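Local coordinates for transcriptional regulator, GntR family (Ralstonia eutropha, PDB 3IHU), which probably binds DNA and regulates transcription, pairing a GntR-type winged helix-turn-helix domain with an all-helical FCD domain, at residues V126-A131 against E135-A140; L183-R188 against A206-N211. One frame throughout, in Å; residues are numbered along the deposited sequence. Where two conformers were deposited one is given.

Interaction 1: residues V126-A131 against E135-A140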
loop_
_atom_site.group_PDB
_atom_site.type_symbol
_atom_site.label_atom_id
_atom_site.label_comp_id
_atom_site.label_asym_id
_atom_site.label_seq_id
_atom_site.Cartn_x
_atom_site.Cartn_y
_atom_site.Cartn_z
ATOM N N VAL A 126 -5.104 14.942 -5.010
ATOM C CA VAL A 126 -6.016 15.614 -5.945
ATOM C C VAL A 126 -5.242 16.148 -7.181
ATOM O O VAL A 126 -5.649 15.934 -8.321
ATOM C CB VAL A 126 -6.798 16.783 -5.289
ATOM C CG1 VAL A 126 -7.559 17.598 -6.377
ATOM C CG2 VAL A 126 -7.784 16.269 -4.222
ATOM N N ALA A 127 -4.113 16.804 -6.922
ATOM C CA ALA A 127 -3.243 17.313 -7.978
ATOM C C ALA A 127 -2.664 16.189 -8.835
ATOM O O ALA A 127 -2.617 16.305 -10.057
ATOM C CB ALA A 127 -2.130 18.165 -7.384
ATOM N N ALA A 128 -2.206 15.091 -8.227
ATOM C CA ALA A 128 -1.675 14.006 -9.041
ATOM C C ALA A 128 -2.767 13.373 -9.910
ATOM O O ALA A 128 -2.492 12.998 -11.077
ATOM C CB ALA A 128 -0.984 12.936 -8.198
ATOM N N GLU A 129 -3.975 13.223 -9.361
ATOM C CA GLU A 129 -5.076 12.589 -10.102
ATOM C C GLU A 129 -5.434 13.401 -11.339
ATOM O O GLU A 129 -5.587 12.849 -12.433
ATOM C CB GLU A 129 -6.303 12.439 -9.245
ATOM C CG GLU A 129 -7.412 11.565 -9.848
ATOM C CD GLU A 129 -8.253 12.245 -10.929
ATOM O OE1 GLU A 129 -8.531 13.466 -10.826
ATOM O OE2 GLU A 129 -8.624 11.538 -11.902
ATOM N N LYS A 130 -5.565 14.703 -11.154
ATOM C CA LYS A 130 -5.817 15.599 -12.262
ATOM C C LYS A 130 -4.710 15.458 -13.330
ATOM O O LYS A 130 -5.024 15.261 -14.517
ATOM C CB LYS A 130 -5.946 17.035 -11.748
ATOM C CG LYS A 130 -6.329 18.058 -12.810
ATOM C CD LYS A 130 -6.527 19.419 -12.185
ATOM C CE LYS A 130 -6.531 20.537 -13.240
ATOM N NZ LYS A 130 -6.433 21.861 -12.586
ATOM N N ALA A 131 -3.434 15.517 -12.926
ATOM C CA ALA A 131 -2.301 15.429 -13.886
ATOM C C ALA A 131 -2.112 14.025 -14.470
ATOM O O ALA A 131 -1.192 13.799 -15.240
ATOM C CB ALA A 131 -0.994 15.906 -13.218
ATOM N N GLU A 135 2.915 8.065 -10.809
ATOM C CA GLU A 135 4.068 8.036 -9.923
ATOM C C GLU A 135 3.835 8.910 -8.700
ATOM O O GLU A 135 3.962 8.429 -7.551
ATOM C CB GLU A 135 5.337 8.494 -10.660
ATOM C CG GLU A 135 6.579 8.451 -9.739
ATOM C CD GLU A 135 7.909 8.564 -10.489
ATOM O OE1 GLU A 135 7.921 8.675 -11.748
ATOM O OE2 GLU A 135 8.940 8.551 -9.785
ATOM N N THR A 136 3.485 10.174 -8.951
ATOM C CA THR A 136 3.257 11.132 -7.870
ATOM C C THR A 136 1.990 10.775 -7.107
ATOM O O THR A 136 1.889 11.020 -5.919
ATOM C CB THR A 136 3.106 12.578 -8.380
ATOM O OG1 THR A 136 2.019 12.631 -9.308
ATOM C CG2 THR A 136 4.399 13.080 -9.049
ATOM N N PHE A 137 1.019 10.160 -7.765
ATOM C CA PHE A 137 -0.191 9.757 -7.053
ATOM C C PHE A 137 0.196 8.660 -6.072
ATOM O O PHE A 137 -0.198 8.701 -4.917
ATOM C CB PHE A 137 -1.290 9.279 -8.007
ATOM C CG PHE A 137 -2.610 9.038 -7.329
ATOM C CD1 PHE A 137 -3.472 10.073 -7.094
ATOM C CD2 PHE A 137 -2.974 7.759 -6.900
ATOM C CE1 PHE A 137 -4.688 9.843 -6.447
ATOM C CE2 PHE A 137 -4.162 7.536 -6.265
ATOM C CZ PHE A 137 -5.033 8.584 -6.040
ATOM N N SER A 138 0.978 7.683 -6.536
ATOM C CA SER A 138 1.403 6.586 -5.658
ATOM C C SER A 138 2.190 7.094 -4.482
ATOM O O SER A 138 2.027 6.574 -3.374
ATOM C CB SER A 138 2.251 5.557 -6.370
ATOM O OG SER A 138 1.458 4.789 -7.210
ATOM N N ASN A 139 3.003 8.110 -4.705
ATOM C CA ASN A 139 3.864 8.633 -3.629
ATOM C C ASN A 139 3.001 9.416 -2.638
ATOM O O ASN A 139 3.231 9.359 -1.440
ATOM C CB ASN A 139 5.008 9.555 -4.144
ATOM C CG ASN A 139 5.981 8.865 -5.154
ATOM O OD1 ASN A 139 6.142 7.657 -5.186
ATOM N ND2 ASN A 139 6.630 9.683 -5.979
ATOM N N ALA A 140 2.037 10.187 -3.135
ATOM C CA ALA A 140 1.175 10.923 -2.222
ATOM C C ALA A 140 0.276 9.901 -1.493
ATOM O O ALA A 140 -0.028 10.083 -0.349
ATOM C CB ALA A 140 0.317 11.993 -2.956
#

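Interaction 2: residues L183-R188 against A206-N211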
loop_
_atom_site.group_PDB
_atom_site.type_symbol
_atom_site.label_atom_id
_atom_site.label_comp_id
_atom_site.label_asym_id
_atom_site.label_seq_id
_atom_site.Cartn_x
_atom_site.Cartn_y
_atom_site.Cartn_z
ATOM N N LEU A 183 -9.400 8.197 -5.293
ATOM C CA LEU A 183 -9.180 9.547 -4.744
ATOM C C LEU A 183 -10.390 9.990 -3.896
ATOM O O LEU A 183 -10.247 10.516 -2.775
ATOM C CB LEU A 183 -8.971 10.544 -5.865
ATOM C CG LEU A 183 -8.983 11.996 -5.391
ATOM C CD1 LEU A 183 -7.734 12.276 -4.496
ATOM C CD2 LEU A 183 -9.064 12.949 -6.602
ATOM N N ASP A 184 -11.587 9.775 -4.427
ATOM C CA ASP A 184 -12.802 10.085 -3.663
ATOM C C ASP A 184 -12.830 9.317 -2.362
ATOM O O ASP A 184 -13.157 9.864 -1.311
ATOM C CB ASP A 184 -14.081 9.737 -4.395
ATOM C CG ASP A 184 -15.272 10.351 -3.707
ATOM O OD1 ASP A 184 -15.282 11.590 -3.623
ATOM O OD2 ASP A 184 -16.123 9.620 -3.164
ATOM N N ASP A 185 -12.461 8.040 -2.431
ATOM C CA ASP A 185 -12.388 7.251 -1.222
ATOM C C ASP A 185 -11.410 7.832 -0.171
ATOM O O ASP A 185 -11.684 7.827 1.055
ATOM C CB ASP A 185 -11.991 5.788 -1.571
ATOM C CG ASP A 185 -13.074 5.037 -2.318
ATOM O OD1 ASP A 185 -14.185 5.579 -2.461
ATOM O OD2 ASP A 185 -12.820 3.884 -2.759
ATOM N N TYR A 186 -10.237 8.245 -0.637
ATOM C CA TYR A 186 -9.231 8.756 0.246
ATOM C C TYR A 186 -9.667 10.096 0.840
ATOM O O TYR A 186 -9.363 10.398 1.981
ATOM C CB TYR A 186 -7.890 8.965 -0.457
ATOM C CG TYR A 186 -7.231 7.752 -1.065
ATOM C CD1 TYR A 186 -7.294 6.520 -0.447
ATOM C CD2 TYR A 186 -6.513 7.851 -2.237
ATOM C CE1 TYR A 186 -6.674 5.425 -0.978
ATOM C CE2 TYR A 186 -5.886 6.737 -2.785
ATOM C CZ TYR A 186 -5.974 5.529 -2.139
ATOM O OH TYR A 186 -5.393 4.388 -2.657
ATOM N N ARG A 187 -10.347 10.902 0.031
ATOM C CA ARG A 187 -10.930 12.110 0.528
ATOM C C ARG A 187 -11.956 11.830 1.611
ATOM O O ARG A 187 -11.959 12.540 2.592
ATOM C CB ARG A 187 -11.547 12.913 -0.599
ATOM C CG ARG A 187 -10.491 13.432 -1.515
ATOM C CD ARG A 187 -11.112 14.028 -2.775
ATOM N NE ARG A 187 -11.395 15.403 -2.501
ATOM C CZ ARG A 187 -11.515 16.346 -3.420
ATOM N NH1 ARG A 187 -11.398 16.059 -4.731
ATOM N NH2 ARG A 187 -11.746 17.582 -3.003
ATOM N N ARG A 188 -12.817 10.822 1.437
ATOM C CA ARG A 188 -13.812 10.508 2.477
ATOM C C ARG A 188 -13.120 10.015 3.772
ATOM O O ARG A 188 -13.566 10.347 4.887
ATOM C CB ARG A 188 -14.863 9.473 1.992
ATOM C CG ARG A 188 -15.775 10.001 0.863
ATOM C CD ARG A 188 -16.469 8.894 -0.005
ATOM N NE ARG A 188 -17.507 9.484 -0.842
ATOM C CZ ARG A 188 -18.775 9.708 -0.461
ATOM N NH1 ARG A 188 -19.223 9.332 0.732
ATOM N NH2 ARG A 188 -19.620 10.301 -1.304
ATOM N N ALA A 206 -12.918 1.175 5.611
ATOM C CA ALA A 206 -13.406 -0.099 5.069
ATOM C C ALA A 206 -14.127 0.119 3.731
ATOM O O ALA A 206 -13.958 -0.651 2.776
ATOM C CB ALA A 206 -14.283 -0.800 6.059
ATOM N N ALA A 207 -14.865 1.219 3.632
ATOM C CA ALA A 207 -15.546 1.582 2.391
ATOM C C ALA A 207 -14.599 1.568 1.213
ATOM O O ALA A 207 -14.966 1.120 0.126
ATOM C CB ALA A 207 -16.256 3.023 2.505
ATOM N N HIS A 208 -13.398 2.090 1.386
ATOM C CA HIS A 208 -12.474 2.185 0.267
ATOM C C HIS A 208 -12.234 0.756 -0.282
ATOM O O HIS A 208 -12.331 0.495 -1.485
ATOM C CB HIS A 208 -11.139 2.780 0.730
ATOM C CG HIS A 208 -10.039 2.650 -0.284
ATOM N ND1 HIS A 208 -10.213 2.961 -1.610
ATOM C CD2 HIS A 208 -8.782 2.164 -0.174
ATOM C CE1 HIS A 208 -9.085 2.739 -2.266
ATOM N NE2 HIS A 208 -8.207 2.240 -1.417
ATOM N N VAL A 209 -11.898 -0.168 0.604
ATOM C CA VAL A 209 -11.578 -1.550 0.165
ATOM C C VAL A 209 -12.780 -2.244 -0.444
ATOM O O VAL A 209 -12.639 -2.966 -1.422
ATOM C CB VAL A 209 -10.929 -2.353 1.275
ATOM C CG1 VAL A 209 -10.578 -3.807 0.792
ATOM C CG2 VAL A 209 -9.684 -1.604 1.766
ATOM N N LYS A 210 -13.953 -2.029 0.120
ATOM C CA LYS A 210 -15.187 -2.518 -0.499
ATOM C C LYS A 210 -15.340 -2.037 -1.951
ATOM O O LYS A 210 -15.763 -2.792 -2.833
ATOM C CB LYS A 210 -16.397 -2.046 0.323
ATOM C CG LYS A 210 -16.601 -2.647 1.690
ATOM C CD LYS A 210 -17.890 -1.987 2.313
ATOM C CE LYS A 210 -18.010 -2.266 3.766
ATOM N NZ LYS A 210 -18.148 -3.708 3.899
ATOM N N ASN A 211 -14.960 -0.792 -2.218
ATOM C CA ASN A 211 -15.001 -0.265 -3.609
ATOM C C ASN A 211 -14.017 -0.920 -4.502
ATOM O O ASN A 211 -14.367 -1.263 -5.624
ATOM C CB ASN A 211 -14.780 1.264 -3.674
ATOM C CG ASN A 211 -15.947 2.040 -3.111
ATOM O OD1 ASN A 211 -17.047 1.508 -2.991
ATOM N ND2 ASN A 211 -15.717 3.306 -2.748
HETATM O O HOH W 1 -5.312 2.266 -1.369
#

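Interaction 1: residues V126-A131 against E135-A140
The methyl group of Ala128 fits between Thr136 and Phe137, an example of a small residue placed where two helices lie nearest each other: CA of Ala128 and CA of Phe137 are 4.9 Å apart. In one of the two conformers of Thr136, OG1 lies 3.2 Å from CB of Ala128. Against Phe137 that CB reaches both the backbone, 3.5 Å from N, and the side chain, with the two CB atoms 3.7 Å apart. The same methyl approaches the Phe137 ring at its edge, near the ring plane. Phe137 carries CG anti to its own N (chi1 -172°), which lays the ring alongside the neighbouring helix, where CD1 is 3.9 Å from N of Glu129 and CE1 comes within 4.1 Å of CB of Glu129. No hydrogen bond crosses between the segments. In the same conformer the hydroxyl of Thr136 is instead hydrogen-bonded to the carbonyl oxygen of Asp133, within the turn. The short segments run nearly antiparallel, at 158°, with axes 8.3 Å apart at closest approach. This is a helical hairpin of the FCD domain: helix 112-130 turns tightly into helix 134-152, and helix 179-195 borders the pair, its Arg179 and Arg182 touching Phe137 and its Gln180 touching Glu129.

Interaction 2: residues L183-R188 against A206-N211
Asp185 turns its carboxylate onto both His208 and Asn211, which sit almost one turn apart on the facing helix, and hydrogen bonds dominate the contact. ND1 of His208 donates to OD2 of Asp185 over 3.0 Å in a nearly straight bond (176°), lying in the ring plane and using the anti lone pair of the oxygen. ND2 of Asn211 reaches the same OD2 on its syn side, also at 3.0 Å, and makes a second, weak bond to OD1 of Asp185. OD2 is thus gripped by two donors, and the bond at ND1 helps fix the rotation of the imidazole. Together His208 and Asn211 satisfy the buried carboxylate. With CG anti to the backbone N (chi1 168°), His208 carries its ring toward both the Asp185 carboxylate and Tyr186.

The aromatic contact is lighter. CE1 of Tyr186 stands over one face of the imidazole, offset toward the rim and 3.6 Å from NE2 of His208; the rings meet obliquely, planes 55° apart. A water bridges OH of Tyr186 and NE2 of His208, while the tyrosine hydroxyl is also hydrogen-bonded to Arg182.

Helices 179-195 and 198-219 run antiparallel here within the FCD domain. Helix 134-152 packs against the aromatic pair through Tyr145, and helix 84-105 packs on Val209 of helix 198-219.

Overall arrangement
Interactions 1 and 2 follow one another along the chain, the first closing before the second opens, and their centres lie 16 Å apart within the FCD domain. Interaction 1 pairs helices 112-130 and 134-152, interaction 2 helices 179-195 and 198-219, so each joins two helices consecutive in the chain. The two pairs also touch directly: CZ of Phe137 packs 3.8 Å from CE2 of Tyr186, while Val126 meets both Leu183 and Arg187, and Glu129 meets Leu183. Helix 179-195 therefore carries one half of interaction 2 and borders interaction 1, making the two antiparallel pairs parts of one continuous helical bundle, that of the FCD domain.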